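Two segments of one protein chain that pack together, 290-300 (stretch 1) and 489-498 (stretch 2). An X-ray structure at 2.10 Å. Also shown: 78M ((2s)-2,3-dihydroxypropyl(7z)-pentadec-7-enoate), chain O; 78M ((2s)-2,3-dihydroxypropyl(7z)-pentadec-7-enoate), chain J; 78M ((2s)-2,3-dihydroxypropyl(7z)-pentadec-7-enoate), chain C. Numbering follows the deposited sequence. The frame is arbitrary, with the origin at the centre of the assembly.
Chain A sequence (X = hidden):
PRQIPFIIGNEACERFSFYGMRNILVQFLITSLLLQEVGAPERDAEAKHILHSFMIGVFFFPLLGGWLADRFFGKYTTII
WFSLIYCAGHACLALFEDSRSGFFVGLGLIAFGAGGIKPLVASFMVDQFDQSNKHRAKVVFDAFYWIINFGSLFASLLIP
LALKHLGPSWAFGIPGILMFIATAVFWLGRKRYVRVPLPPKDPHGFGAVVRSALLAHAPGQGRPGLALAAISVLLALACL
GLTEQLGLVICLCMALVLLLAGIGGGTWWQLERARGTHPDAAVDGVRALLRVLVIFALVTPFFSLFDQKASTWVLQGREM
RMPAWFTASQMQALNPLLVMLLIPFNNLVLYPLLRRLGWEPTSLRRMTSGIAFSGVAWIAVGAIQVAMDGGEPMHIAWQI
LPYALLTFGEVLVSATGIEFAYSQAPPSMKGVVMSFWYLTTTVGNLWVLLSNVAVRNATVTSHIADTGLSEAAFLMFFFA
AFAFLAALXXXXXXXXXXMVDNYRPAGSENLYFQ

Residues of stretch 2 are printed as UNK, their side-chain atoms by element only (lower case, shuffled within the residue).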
# COMPACT_ATOMS: atom_id res chain seq x y z
N LEU A 290 11.98 -15.38 -3.08
CA LEU A 290 10.78 -16.05 -3.59
C LEU A 290 9.87 -16.57 -2.47
O LEU A 290 8.65 -16.51 -2.60
CB LEU A 290 11.09 -17.13 -4.61
CG LEU A 290 11.71 -16.66 -5.92
CD1 LEU A 290 12.21 -17.84 -6.73
CD2 LEU A 290 10.73 -15.76 -6.74
N ARG A 291 10.46 -17.03 -1.37
CA ARG A 291 9.71 -17.45 -0.19
C ARG A 291 9.00 -16.23 0.42
O ARG A 291 7.85 -16.35 0.84
CB ARG A 291 10.63 -18.10 0.85
CG ARG A 291 11.09 -19.48 0.43
CD ARG A 291 11.69 -20.18 1.63
NE ARG A 291 12.50 -21.33 1.24
CZ ARG A 291 13.83 -21.31 1.16
NH1 ARG A 291 14.50 -20.19 1.42
NH2 ARG A 291 14.49 -22.40 0.82
N VAL A 292 9.66 -15.06 0.40
CA VAL A 292 9.13 -13.77 0.87
C VAL A 292 7.94 -13.34 0.01
O VAL A 292 6.94 -12.87 0.55
CB VAL A 292 10.24 -12.67 0.93
CG1 VAL A 292 9.67 -11.26 0.84
CG2 VAL A 292 11.09 -12.84 2.18
N LEU A 293 8.06 -13.52 -1.31
CA LEU A 293 7.01 -13.20 -2.27
C LEU A 293 5.72 -13.97 -1.94
O LEU A 293 4.63 -13.39 -2.04
CB LEU A 293 7.48 -13.44 -3.73
CG LEU A 293 6.45 -13.19 -4.88
CD1 LEU A 293 6.02 -11.73 -4.97
CD2 LEU A 293 7.01 -13.65 -6.22
N VAL A 294 5.85 -15.25 -1.48
CA VAL A 294 4.69 -16.05 -1.07
C VAL A 294 4.06 -15.45 0.21
O VAL A 294 2.84 -15.26 0.24
CB VAL A 294 5.00 -17.56 -0.94
CG1 VAL A 294 3.77 -18.33 -0.45
CG2 VAL A 294 5.46 -18.13 -2.28
N ILE A 295 4.89 -15.15 1.23
CA ILE A 295 4.44 -14.51 2.48
C ILE A 295 3.70 -13.19 2.14
O ILE A 295 2.59 -12.97 2.64
CB ILE A 295 5.66 -14.33 3.44
CG1 ILE A 295 6.02 -15.68 4.08
CG2 ILE A 295 5.39 -13.28 4.52
CD1 ILE A 295 7.50 -15.95 4.20
N PHE A 296 4.30 -12.34 1.26
CA PHE A 296 3.70 -11.07 0.81
C PHE A 296 2.37 -11.28 0.08
O PHE A 296 1.43 -10.55 0.34
CB PHE A 296 4.68 -10.25 -0.07
CG PHE A 296 5.79 -9.51 0.65
CD1 PHE A 296 6.00 -9.67 2.02
CD2 PHE A 296 6.64 -8.66 -0.05
CE1 PHE A 296 7.05 -9.00 2.67
CE2 PHE A 296 7.69 -7.99 0.60
CZ PHE A 296 7.88 -8.16 1.95
N ALA A 297 2.29 -12.30 -0.79
CA ALA A 297 1.05 -12.61 -1.53
C ALA A 297 -0.11 -12.92 -0.57
O ALA A 297 -1.25 -12.49 -0.79
CB ALA A 297 1.29 -13.81 -2.47
N LEU A 298 0.19 -13.64 0.50
CA LEU A 298 -0.76 -14.06 1.53
C LEU A 298 -1.18 -12.94 2.46
O LEU A 298 -2.18 -13.08 3.17
CB LEU A 298 -0.19 -15.26 2.30
CG LEU A 298 -0.11 -16.55 1.50
CD1 LEU A 298 0.70 -17.61 2.24
CD2 LEU A 298 -1.50 -17.07 1.17
N VAL A 299 -0.43 -11.83 2.45
CA VAL A 299 -0.69 -10.61 3.22
C VAL A 299 -1.59 -9.64 2.42
O VAL A 299 -2.23 -8.78 3.02
CB VAL A 299 0.64 -9.94 3.71
CG1 VAL A 299 0.46 -8.46 4.07
CG2 VAL A 299 1.20 -10.69 4.90
N THR A 300 -1.64 -9.76 1.07
CA THR A 300 -2.46 -8.85 0.22
C THR A 300 -3.92 -8.67 0.75
O THR A 300 -4.36 -7.53 0.73
CB THR A 300 -2.43 -9.24 -1.28
OG1 THR A 300 -2.97 -10.55 -1.46
CG2 THR A 300 -1.04 -9.16 -1.87
N UNK A 489 -4.45 -19.50 5.65
CA UNK A 489 -3.48 -19.87 4.60
C UNK A 489 -2.08 -19.38 4.99
O UNK A 489 -1.13 -20.15 4.91
c UNK A 489 -3.90 -19.31 3.25
N UNK A 490 -1.98 -18.14 5.50
CA UNK A 490 -0.72 -17.58 5.99
C UNK A 490 -0.12 -18.47 7.09
O UNK A 490 1.05 -18.82 7.02
c UNK A 490 0.94 -14.55 5.87
c UNK A 490 2.82 -14.11 7.31
c UNK A 490 2.30 -14.98 8.24
c UNK A 490 2.15 -13.89 6.12
c UNK A 490 0.40 -15.42 6.80
c UNK A 490 -0.90 -16.14 6.51
c UNK A 490 1.08 -15.62 7.99
N UNK A 491 -0.92 -18.81 8.09
CA UNK A 491 -0.51 -19.62 9.24
C UNK A 491 0.01 -20.99 8.88
O UNK A 491 0.96 -21.47 9.51
N UNK A 492 -0.62 -21.63 7.87
CA UNK A 492 -0.21 -22.97 7.43
C UNK A 492 1.12 -22.89 6.68
O UNK A 492 1.97 -23.75 6.86
c UNK A 492 -1.30 -23.66 6.59
c UNK A 492 -3.76 -24.24 6.36
c UNK A 492 -2.43 -25.25 8.22
c UNK A 492 -2.61 -24.02 7.34
N UNK A 493 1.31 -21.81 5.90
CA UNK A 493 2.57 -21.57 5.18
C UNK A 493 3.69 -21.24 6.21
O UNK A 493 4.78 -21.81 6.12
o UNK A 493 7.29 -19.80 1.26
c UNK A 493 4.00 -21.09 2.27
c UNK A 493 5.20 -20.95 1.57
c UNK A 493 4.63 -19.29 3.71
c UNK A 493 5.84 -19.15 3.02
c UNK A 493 6.10 -19.96 1.93
c UNK A 493 2.42 -20.44 4.14
c UNK A 493 3.69 -20.24 3.33
N UNK A 494 3.39 -20.34 7.17
CA UNK A 494 4.28 -19.91 8.25
C UNK A 494 4.77 -21.09 9.08
O UNK A 494 5.94 -21.14 9.43
c UNK A 494 3.58 -18.88 9.14
N UNK A 495 3.87 -22.07 9.34
CA UNK A 495 4.19 -23.29 10.09
C UNK A 495 5.41 -24.04 9.51
O UNK A 495 6.24 -24.52 10.27
n UNK A 495 3.87 -26.20 15.00
n UNK A 495 3.99 -28.44 14.53
n UNK A 495 3.65 -26.93 12.82
c UNK A 495 2.95 -24.20 10.18
c UNK A 495 3.47 -25.58 12.27
c UNK A 495 3.18 -25.60 10.77
c UNK A 495 3.84 -27.19 14.11
N UNK A 496 5.52 -24.12 8.18
CA UNK A 496 6.60 -24.83 7.50
C UNK A 496 7.77 -23.92 7.12
O UNK A 496 8.77 -24.40 6.58
n UNK A 496 2.09 -30.01 6.55
c UNK A 496 4.34 -27.30 5.48
n UNK A 496 3.18 -28.08 5.92
n UNK A 496 4.31 -30.09 5.97
c UNK A 496 3.19 -29.39 6.15
c UNK A 496 5.13 -26.75 6.66
c UNK A 496 6.05 -25.59 6.27
N UNK A 497 7.66 -22.61 7.41
CA UNK A 497 8.74 -21.68 7.09
C UNK A 497 9.93 -21.85 8.04
O UNK A 497 9.75 -21.86 9.25
c UNK A 497 10.55 -18.24 4.78
c UNK A 497 9.32 -19.28 6.58
c UNK A 497 11.35 -17.58 5.69
c UNK A 497 11.14 -17.74 7.05
c UNK A 497 10.13 -18.59 7.49
o UNK A 497 12.35 -16.76 5.25
c UNK A 497 8.25 -20.23 7.07
c UNK A 497 9.56 -19.10 5.23
N UNK A 498 11.12 -21.99 7.50
CA UNK A 498 12.34 -22.08 8.29
C UNK A 498 13.03 -20.69 8.37
O UNK A 498 13.48 -20.15 7.35
n UNK A 498 15.40 -25.12 6.95
n UNK A 498 16.55 -25.21 4.96
c UNK A 498 13.27 -23.15 7.73
c UNK A 498 16.43 -24.75 6.20
c UNK A 498 15.18 -24.70 8.34
n UNK A 498 17.34 -23.92 6.68
c UNK A 498 14.60 -23.30 8.46
O21 78M O . 7.76 -21.96 -0.33
C20 78M O . 8.29 -21.34 -1.49
C18 78M O . 7.29 -21.31 -2.61
O19 78M O . 6.87 -22.64 -2.94
C17 78M O . 7.82 -20.62 -3.85
O2 78M O . 6.65 -20.27 -4.63
C1 78M O . 6.81 -19.38 -5.63
O1 78M O . 7.88 -18.99 -6.02
C2 78M O . 5.49 -18.94 -6.18
C3 78M O . 5.23 -17.45 -6.00
C4 78M O . 3.79 -17.14 -5.62
C5 78M O . 3.01 -16.34 -6.66
C6 78M O . 3.29 -14.83 -6.65
C7 78M O . 2.19 -14.05 -6.02
C8 78M O . 1.33 -13.25 -6.64
C9 78M O . 0.22 -12.48 -5.99
C10 78M O . -1.07 -13.30 -5.92
C11 78M O . -1.77 -13.28 -4.57
C12 78M O . -2.52 -14.57 -4.27
C13 78M O . -3.10 -14.68 -2.87
C15 78M O . -5.10 -14.32 -1.38
C14 78M O . -4.41 -13.93 -2.66
O21 78M J . 7.58 -22.98 15.20
C20 78M J . 7.12 -22.23 14.09
C18 78M J . 5.63 -21.98 14.17
O19 78M J . 4.95 -23.24 14.26
C17 78M J . 5.12 -21.19 13.00
O2 78M J . 3.69 -21.01 13.20
C1 78M J . 3.17 -19.80 12.97
O1 78M J . 3.82 -18.83 12.69
C2 78M J . 1.67 -19.83 13.09
C3 78M J . 1.11 -18.59 13.78
C4 78M J . -0.27 -18.80 14.38
C5 78M J . -0.65 -17.69 15.34
C6 78M J . -2.09 -17.75 15.83
C7 78M J . -2.34 -16.74 16.92
C8 78M J . -3.50 -16.19 17.29
C9 78M J . -4.87 -16.42 16.71
C10 78M J . -5.34 -15.28 15.80
C11 78M J . -5.92 -14.06 16.52
C12 78M J . -7.37 -14.17 16.98
C13 78M J . -8.40 -14.32 15.87
C15 78M J . -10.69 -15.15 15.21
C14 78M J . -9.80 -14.67 16.34
O21 78M C . 1.96 -22.82 16.38
C20 78M C . 1.61 -23.04 15.02
C18 78M C . 0.12 -22.94 14.82
O19 78M C . -0.54 -23.95 15.59
C17 78M C . -0.29 -23.06 13.37
O2 78M C . -1.72 -22.83 13.38
C1 78M C . -2.30 -22.35 12.27
O1 78M C . -1.70 -22.09 11.25
C2 78M C . -3.78 -22.20 12.45
C3 78M C . -4.38 -20.98 11.76
C4 78M C . -4.00 -19.66 12.43
C5 78M C . -5.18 -18.82 12.93
C6 78M C . -6.04 -18.21 11.83
C7 78M C . -7.15 -17.36 12.36
C8 78M C . -8.45 -17.62 12.37
C9 78M C . -9.13 -18.87 11.89
C10 78M C . -9.83 -18.68 10.55
C11 78M C . -10.44 -19.96 9.98
C12 78M C . -11.10 -19.80 8.61
C13 78M C . -12.51 -19.22 8.63
C15 78M C . -14.40 -18.20 7.30
C14 78M C . -13.09 -18.95 7.25

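Position 489 carries a single side-chain carbon, CB, directed toward stretch 1 and 3.9 Å from Leu-298 CD2; one carbon identifies Ala-489. Position 490 has seven carbons, one followed by a six-membered ring without a heteroatom, which is Phe-490. Its CA-to-CB bond points sideways, but the ring end comes nearer: CE2 lies 3.6 Å from Val-299 CG2 and 3.7 Å from Ile-295 CG2, and CD2 lies 3.8 Å from Leu-298 CB. The carbonyl oxygen of Ile-295 sits at the ring edge, near its plane.

Position 491 has no side-chain atoms and is Gly-491. An ideal CB there would fall 2.5 Å from O1 of the chain C lipid, so the bare backbone leaves room for that ester carbonyl oxygen. Position 492 shows four carbons, forked at the second: Leu-492, out of reach of stretch 1.

Position 493 has one carbon, then a six-carbon ring bearing an oxygen: Tyr-493. Val-294 CG1 lies over one face, 3.7 Å from the ring centroid and 17° off the normal, a CH-pi contact. Ile-295 CG1 approaches Tyr-493 CE2 at 3.6 Å, and Leu-298 CD1 reaches Tyr-493 CB at 3.8 Å. The hydroxyl OH hydrogen-bonds O21 of the chain O lipid at 2.7 Å.

Position 494 has one carbon, Ala-494, whose CB is 3.6 Å from O1 of the chain J lipid. Position 495 has three carbons, a nitrogen, and a carbon carrying two more nitrogens: Arg-495. It misses stretch 1, but NH1 donates a hydrogen bond to O19 of the chain J lipid at 3.2 Å. Position 496 repeats that composition and is Arg-496, exposed, poorly ordered and distant from stretch 1.

Position 497 again has one carbon and a six-carbon ring with an oxygen: Tyr-497. Ile-295 CD1 lies over one face, 4.2 Å from the centroid and 28° off the normal, while Arg-291 CD is 3.9 Å from Tyr-497 CE1. Position 498 has three carbons, a nitrogen, and a carbon carrying two more nitrogens, with no side-chain atom closer than 5.4 Å to stretch 1: Arg-498, exposed.

The two helices run nearly antiparallel, 161° between their N-to-C directions and 9.8 Å at closest approach; the two stretches, with Tyr-497 beyond the helix, bury 508 Å² summed over both sides. No hydrogen bond crosses the contact; apolar packing joins the two sides. Phe-490 and Tyr-493, three residues apart on the helix, and Tyr-497 just beyond it all meet Ile-295. Leu-298 packs against Ala-489, Phe-490 and Tyr-493, near the close register of its CA with that of Phe-490, 5.7 Å apart.

Stretch 2, residues 489-498: AFGLYARRYR
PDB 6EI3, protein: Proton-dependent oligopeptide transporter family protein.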